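PDB 3KE6: protein Rv1364c/MT1410 from Mycobacterium tuberculosis, which probably acts in sigma-factor regulation, joining a PP2C-type serine phosphatase domain like RsbU to an anti-sigma-factor kinase domain like RsbW. Local coordinates for residues 144-156 against 202-214. Residues are numbered along the deposited sequence; the frame is centred on the assembly and turned at random.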
ATOM      1  N   PRO A 144      16.979  -0.197  -4.896  1.00 52.70           N
ATOM      2  CA  PRO A 144      15.804   0.355  -5.564  1.00 52.57           C
ATOM      3  C   PRO A 144      16.086   1.167  -6.811  1.00 52.72           C
ATOM      4  O   PRO A 144      17.109   1.838  -6.897  1.00 52.11           O
ATOM      5  CB  PRO A 144      15.224   1.282  -4.505  1.00 52.64           C
ATOM      6  CG  PRO A 144      15.615   0.658  -3.226  1.00 52.43           C
ATOM      7  CD  PRO A 144      16.977   0.133  -3.458  1.00 52.87           C
ATOM      8  N   LEU A 145      15.159   1.097  -7.767  1.00 53.32           N
ATOM      9  CA  LEU A 145      15.159   1.973  -8.938  1.00 52.84           C
ATOM     10  C   LEU A 145      14.359   3.194  -8.549  1.00 52.75           C
ATOM     11  O   LEU A 145      13.327   3.066  -7.888  1.00 53.29           O
ATOM     12  CB  LEU A 145      14.485   1.278 -10.131  1.00 52.82           C
ATOM     13  CG  LEU A 145      14.784   1.811 -11.550  1.00 54.27           C
ATOM     14  CD1 LEU A 145      14.117   0.948 -12.637  1.00 52.97           C
ATOM     15  CD2 LEU A 145      14.360   3.265 -11.697  1.00 56.75           C
ATOM     16  N   LEU A 146      14.831   4.375  -8.927  1.00 52.66           N
ATOM     17  CA  LEU A 146      14.046   5.610  -8.782  1.00 52.71           C
ATOM     18  C   LEU A 146      13.665   6.101 -10.170  1.00 52.36           C
ATOM     19  O   LEU A 146      14.522   6.343 -10.992  1.00 51.90           O
ATOM     20  CB  LEU A 146      14.858   6.688  -8.050  1.00 52.76           C
ATOM     21  CG  LEU A 146      14.391   8.152  -8.099  1.00 52.38           C
ATOM     22  CD1 LEU A 146      13.470   8.471  -6.954  1.00 54.28           C
ATOM     23  CD2 LEU A 146      15.572   9.090  -8.056  1.00 53.23           C
ATOM     24  N   VAL A 147      12.371   6.215 -10.423  1.00 52.57           N
ATOM     25  CA  VAL A 147      11.866   6.848 -11.632  1.00 52.59           C
ATOM     26  C   VAL A 147      11.324   8.202 -11.221  1.00 52.83           C
ATOM     27  O   VAL A 147      10.377   8.281 -10.405  1.00 53.04           O
ATOM     28  CB  VAL A 147      10.736   6.032 -12.276  1.00 52.36           C
ATOM     29  CG1 VAL A 147      10.261   6.714 -13.543  1.00 50.36           C
ATOM     30  CG2 VAL A 147      11.199   4.603 -12.548  1.00 50.93           C
ATOM     31  N   THR A 148      11.927   9.265 -11.742  1.00 52.81           N
ATOM     32  CA  THR A 148      11.520  10.606 -11.360  1.00 53.43           C
ATOM     33  C   THR A 148      10.308  11.047 -12.160  1.00 54.10           C
ATOM     34  O   THR A 148       9.874  10.350 -13.089  1.00 54.19           O
ATOM     35  CB  THR A 148      12.614  11.633 -11.592  1.00 53.49           C
ATOM     36  OG1 THR A 148      12.884  11.716 -12.999  1.00 54.38           O
ATOM     37  CG2 THR A 148      13.874  11.284 -10.803  1.00 52.19           C
ATOM     38  N   ALA A 149       9.771  12.210 -11.779  1.00 54.68           N
ATOM     39  CA  ALA A 149       8.632  12.842 -12.462  1.00 54.58           C
ATOM     40  C   ALA A 149       8.906  13.061 -13.948  1.00 54.37           C
ATOM     41  O   ALA A 149       8.066  12.768 -14.783  1.00 53.98           O
ATOM     42  CB  ALA A 149       8.279  14.164 -11.790  1.00 54.57           C
ATOM     43  N   ASP A 150      10.089  13.544 -14.291  1.00 54.84           N
ATOM     44  CA  ASP A 150      10.419  13.722 -15.712  1.00 55.21           C
ATOM     45  C   ASP A 150      11.081  12.469 -16.293  1.00 55.02           C
ATOM     46  O   ASP A 150      12.006  12.564 -17.094  1.00 54.92           O
ATOM     47  CB  ASP A 150      11.279  14.969 -15.924  1.00 55.54           C
ATOM     48  CG  ASP A 150      10.698  16.202 -15.231  1.00 58.74           C
ATOM     49  OD1 ASP A 150       9.449  16.335 -15.160  1.00 61.67           O
ATOM     50  OD2 ASP A 150      11.493  17.038 -14.752  1.00 65.77           O
ATOM     51  N   ALA A 151      10.598  11.304 -15.853  1.00 55.05           N
ATOM     52  CA  ALA A 151      10.854  10.021 -16.502  1.00 54.98           C
ATOM     53  C   ALA A 151      12.347   9.735 -16.689  1.00 55.10           C
ATOM     54  O   ALA A 151      12.800   9.308 -17.757  1.00 55.04           O
ATOM     55  CB  ALA A 151      10.106   9.950 -17.838  1.00 55.07           C
ATOM     56  N   SER A 152      13.111  10.001 -15.638  1.00 55.03           N
ATOM     57  CA  SER A 152      14.486   9.559 -15.571  1.00 54.70           C
ATOM     58  C   SER A 152      14.511   8.436 -14.554  1.00 54.68           C
ATOM     59  O   SER A 152      14.046   8.606 -13.431  1.00 54.41           O
ATOM     60  CB  SER A 152      15.406  10.684 -15.120  1.00 54.64           C
ATOM     61  OG  SER A 152      16.625  10.142 -14.642  1.00 55.41           O
ATOM     62  N   ALA A 153      15.023   7.281 -14.962  1.00 54.50           N
ATOM     63  CA  ALA A 153      15.255   6.190 -14.040  1.00 54.06           C
ATOM     64  C   ALA A 153      16.716   6.265 -13.649  1.00 53.69           C
ATOM     65  O   ALA A 153      17.510   6.864 -14.353  1.00 54.27           O
ATOM     66  CB  ALA A 153      14.929   4.859 -14.685  1.00 53.75           C
ATOM     67  N   ARG A 154      17.048   5.705 -12.500  1.00 53.58           N
ATOM     68  CA  ARG A 154      18.422   5.510 -12.068  1.00 53.94           C
ATOM     69  C   ARG A 154      18.327   4.760 -10.771  1.00 53.49           C
ATOM     70  O   ARG A 154      17.378   4.949 -10.015  1.00 54.01           O
ATOM     71  CB  ARG A 154      19.175   6.825 -11.845  1.00 53.86           C
ATOM     72  CG  ARG A 154      18.805   7.567 -10.582  1.00 55.16           C
ATOM     73  CD  ARG A 154      19.305   9.007 -10.590  1.00 55.89           C
ATOM     74  NE  ARG A 154      18.947   9.671  -9.335  1.00 60.85           N
ATOM     75  CZ  ARG A 154      19.641   9.573  -8.197  1.00 64.53           C
ATOM     76  NH1 ARG A 154      20.766   8.851  -8.128  1.00 64.17           N
ATOM     77  NH2 ARG A 154      19.210  10.210  -7.112  1.00 63.52           N
ATOM     78  N   TYR A 155      19.298   3.907 -10.514  1.00 52.85           N
ATOM     79  CA  TYR A 155      19.333   3.174  -9.277  1.00 52.55           C
ATOM     80  C   TYR A 155      19.814   4.084  -8.172  1.00 52.38           C
ATOM     81  O   TYR A 155      20.713   4.891  -8.371  1.00 52.66           O
ATOM     82  CB  TYR A 155      20.240   1.945  -9.422  1.00 52.69           C
ATOM     83  CG  TYR A 155      19.608   0.919 -10.325  1.00 52.95           C
ATOM     84  CD1 TYR A 155      19.992   0.792 -11.657  1.00 50.49           C
ATOM     85  CD2 TYR A 155      18.567   0.109  -9.854  1.00 52.89           C
ATOM     86  CE1 TYR A 155      19.379  -0.134 -12.488  1.00 52.27           C
ATOM     87  CE2 TYR A 155      17.954  -0.816 -10.669  1.00 52.22           C
ATOM     88  CZ  TYR A 155      18.353  -0.935 -11.982  1.00 54.28           C
ATOM     89  OH  TYR A 155      17.720  -1.863 -12.776  1.00 54.98           O
ATOM     90  N   VAL A 156      19.189   3.971  -7.009  1.00 52.41           N
ATOM     91  CA  VAL A 156      19.697   4.610  -5.803  1.00 52.34           C
ATOM     92  C   VAL A 156      20.940   3.848  -5.399  1.00 52.38           C
ATOM     93  O   VAL A 156      21.113   2.704  -5.805  1.00 52.68           O
ATOM     94  CB  VAL A 156      18.663   4.591  -4.651  1.00 52.24           C
ATOM     95  CG1 VAL A 156      17.459   5.458  -4.991  1.00 50.43           C
ATOM     96  CG2 VAL A 156      18.228   3.186  -4.343  1.00 53.17           C
ATOM     97  N   THR A 202      19.962  -5.424 -15.634  1.00 57.01           N
ATOM     98  CA  THR A 202      19.821  -4.236 -14.782  1.00 57.07           C
ATOM     99  C   THR A 202      19.491  -2.992 -15.615  1.00 56.97           C
ATOM    100  O   THR A 202      18.521  -2.302 -15.335  1.00 56.97           O
ATOM    101  CB  THR A 202      21.102  -3.989 -13.905  1.00 57.22           C
ATOM    102  OG1 THR A 202      20.764  -4.136 -12.519  1.00 58.40           O
ATOM    103  CG2 THR A 202      21.696  -2.590 -14.122  1.00 57.89           C
ATOM    104  N   ALA A 203      20.294  -2.726 -16.646  1.00 57.17           N
ATOM    105  CA  ALA A 203      20.111  -1.534 -17.490  1.00 56.90           C
ATOM    106  C   ALA A 203      18.815  -1.558 -18.318  1.00 56.90           C
ATOM    107  O   ALA A 203      18.369  -0.511 -18.783  1.00 57.39           O
ATOM    108  CB  ALA A 203      21.310  -1.338 -18.398  1.00 56.41           C
ATOM    109  N   GLU A 204      18.219  -2.737 -18.502  1.00 56.48           N
ATOM    110  CA  GLU A 204      16.999  -2.867 -19.298  1.00 56.12           C
ATOM    111  C   GLU A 204      15.782  -2.516 -18.455  1.00 55.64           C
ATOM    112  O   GLU A 204      14.843  -1.864 -18.920  1.00 55.97           O
ATOM    113  CB  GLU A 204      16.863  -4.289 -19.845  1.00 56.13           C
ATOM    114  CG  GLU A 204      15.803  -4.414 -20.940  1.00 56.96           C
ATOM    115  CD  GLU A 204      15.567  -5.847 -21.396  1.00 57.93           C
ATOM    116  OE1 GLU A 204      16.553  -6.639 -21.442  1.00 60.14           O
ATOM    117  OE2 GLU A 204      14.390  -6.164 -21.716  1.00 60.63           O
ATOM    118  N   PHE A 205      15.801  -2.983 -17.215  1.00 54.63           N
ATOM    119  CA  PHE A 205      14.797  -2.640 -16.232  1.00 54.11           C
ATOM    120  C   PHE A 205      14.733  -1.114 -16.092  1.00 53.53           C
ATOM    121  O   PHE A 205      13.664  -0.529 -16.227  1.00 53.38           O
ATOM    122  CB  PHE A 205      15.142  -3.367 -14.915  1.00 53.81           C
ATOM    123  CG  PHE A 205      14.270  -3.012 -13.735  1.00 53.84           C
ATOM    124  CD1 PHE A 205      12.957  -2.572 -13.892  1.00 53.75           C
ATOM    125  CD2 PHE A 205      14.773  -3.156 -12.449  1.00 50.77           C
ATOM    126  CE1 PHE A 205      12.175  -2.249 -12.781  1.00 53.52           C
ATOM    127  CE2 PHE A 205      14.002  -2.848 -11.333  1.00 52.00           C
ATOM    128  CZ  PHE A 205      12.703  -2.398 -11.497  1.00 53.50           C
ATOM    129  N   ALA A 206      15.873  -0.470 -15.862  1.00 53.24           N
ATOM    130  CA  ALA A 206      15.927   0.998 -15.742  1.00 53.30           C
ATOM    131  C   ALA A 206      15.359   1.724 -16.968  1.00 53.12           C
ATOM    132  O   ALA A 206      14.482   2.566 -16.829  1.00 53.12           O
ATOM    133  CB  ALA A 206      17.360   1.464 -15.476  1.00 53.22           C
ATOM    134  N   ASP A 207      15.860   1.390 -18.158  1.00 52.93           N
ATOM    135  CA  ASP A 207      15.433   2.050 -19.405  1.00 52.88           C
ATOM    136  C   ASP A 207      13.943   1.886 -19.669  1.00 52.37           C
ATOM    137  O   ASP A 207      13.296   2.809 -20.145  1.00 52.41           O
ATOM    138  CB  ASP A 207      16.214   1.515 -20.631  1.00 52.62           C
ATOM    139  CG  ASP A 207      17.690   1.900 -20.612  1.00 53.41           C
ATOM    140  OD1 ASP A 207      18.199   2.266 -19.531  1.00 53.54           O
ATOM    141  OD2 ASP A 207      18.350   1.819 -21.682  1.00 56.07           O
ATOM    142  N   LEU A 208      13.423   0.699 -19.380  1.00 52.22           N
ATOM    143  CA  LEU A 208      12.021   0.371 -19.631  1.00 52.30           C
ATOM    144  C   LEU A 208      11.108   1.139 -18.682  1.00 51.99           C
ATOM    145  O   LEU A 208      10.093   1.694 -19.092  1.00 51.92           O
ATOM    146  CB  LEU A 208      11.806  -1.136 -19.468  1.00 52.34           C
ATOM    147  CG  LEU A 208      10.494  -1.773 -19.928  1.00 52.46           C
ATOM    148  CD1 LEU A 208      10.077  -1.300 -21.324  1.00 52.42           C
ATOM    149  CD2 LEU A 208      10.654  -3.301 -19.893  1.00 52.90           C
ATOM    150  N   ALA A 209      11.485   1.170 -17.408  1.00 51.78           N
ATOM    151  CA  ALA A 209      10.793   1.989 -16.434  1.00 51.85           C
ATOM    152  C   ALA A 209      10.747   3.444 -16.909  1.00 51.74           C
ATOM    153  O   ALA A 209       9.720   4.115 -16.780  1.00 51.70           O
ATOM    154  CB  ALA A 209      11.465   1.880 -15.070  1.00 51.79           C
ATOM    155  N   ALA A 210      11.848   3.921 -17.485  1.00 51.56           N
ATOM    156  CA  ALA A 210      11.905   5.280 -18.016  1.00 51.44           C
ATOM    157  C   ALA A 210      10.955   5.402 -19.188  1.00 51.10           C
ATOM    158  O   ALA A 210      10.183   6.344 -19.268  1.00 50.77           O
ATOM    159  CB  ALA A 210      13.316   5.637 -18.428  1.00 51.06           C
ATOM    160  N   SER A 211      11.000   4.413 -20.070  1.00 51.53           N
ATOM    161  CA  SER A 211      10.200   4.413 -21.286  1.00 52.12           C
ATOM    162  C   SER A 211       8.702   4.457 -20.974  1.00 52.31           C
ATOM    163  O   SER A 211       7.975   5.322 -21.464  1.00 52.12           O
ATOM    164  CB  SER A 211      10.541   3.173 -22.118  1.00 51.92           C
ATOM    165  OG  SER A 211       9.721   3.085 -23.267  1.00 52.95           O
ATOM    166  N   ILE A 212       8.253   3.524 -20.141  1.00 53.00           N
ATOM    167  CA  ILE A 212       6.842   3.437 -19.760  1.00 53.14           C
ATOM    168  C   ILE A 212       6.355   4.731 -19.120  1.00 53.50           C
ATOM    169  O   ILE A 212       5.239   5.161 -19.379  1.00 53.73           O
ATOM    170  CB  ILE A 212       6.578   2.257 -18.805  1.00 53.04           C
ATOM    171  CG1 ILE A 212       6.676   0.934 -19.568  1.00 52.52           C
ATOM    172  CG2 ILE A 212       5.199   2.386 -18.172  1.00 52.98           C
ATOM    173  CD1 ILE A 212       6.916  -0.262 -18.688  1.00 52.89           C
ATOM    174  N   ALA A 213       7.211   5.371 -18.327  1.00 53.72           N
ATOM    175  CA  ALA A 213       6.846   6.617 -17.650  1.00 53.89           C
ATOM    176  C   ALA A 213       6.719   7.876 -18.555  1.00 54.13           C
ATOM    177  O   ALA A 213       6.523   8.975 -18.048  1.00 54.28           O
ATOM    178  CB  ALA A 213       7.814   6.881 -16.496  1.00 53.72           C
ATOM    179  N   SER A 214       6.816   7.742 -19.872  1.00 54.10           N
ATOM    180  CA  SER A 214       6.506   8.873 -20.744  1.00 54.36           C
ATOM    181  C   SER A 214       5.626   8.437 -21.912  1.00 54.73           C
ATOM    182  O   SER A 214       4.412   8.301 -21.745  1.00 54.85           O
ATOM    183  CB  SER A 214       7.787   9.555 -21.234  1.00 54.57           C
ATOM    184  OG  SER A 214       8.802   8.617 -21.540  1.00 53.65           O
TER
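A largely apolar hairpin-on-helix contact sets L145, V147, A151, A153 and Y155, on one face of a beta hairpin, against helix 198-212 in the PP2C-like phosphatase domain. Strand 145-147 runs nearly along the helix, at 20° to it, and pairs antiparallel with 153-155, the hairpin's outer strand, along one edge and with 182-186 along the other. The helix offers mostly alanines, A206, A209 and A210, with F205 and T202 toward the Y155 end. In L145, CG anti to the backbone N (chi1 -160°) and an extended second torsion together carry CD1 over the middle of one face of the F205 ring, 3.7 Å from the centroid and almost on the normal: a CH-pi contact. The same methyl touches A209 CB at 3.7 Å. V147 divides its two methyls: CG2 meets A209 CB, also at 3.7 Å, while CG1 meets A213 CB at 3.8 Å, just past the end of the helix. Closer to the turn, A153 CB sits against A210 CB, and A151 and A210 bring the two backbones to 5.1 Å between CA atoms. At the other end Y155 supplies the one hydrogen bond across the contact. Its OH donates to T202 O at 2.7 Å, with that oxygen lying at the ring edge, in plane, and the donor tilted 29° from the carbonyl plane. A206 N, one helical turn on, shares the same acceptor, while Y155 CE1 rests 3.9 Å from A206 CB. F205 also meets Y186 of strand 182-186 edge-to-face, and touches T235 of helix 227-241. Alanines thus let the hairpin lie close along the helix through methyl contacts, and the tyrosine's single polar bond probably ties one end down by using a carbonyl already engaged in the helix.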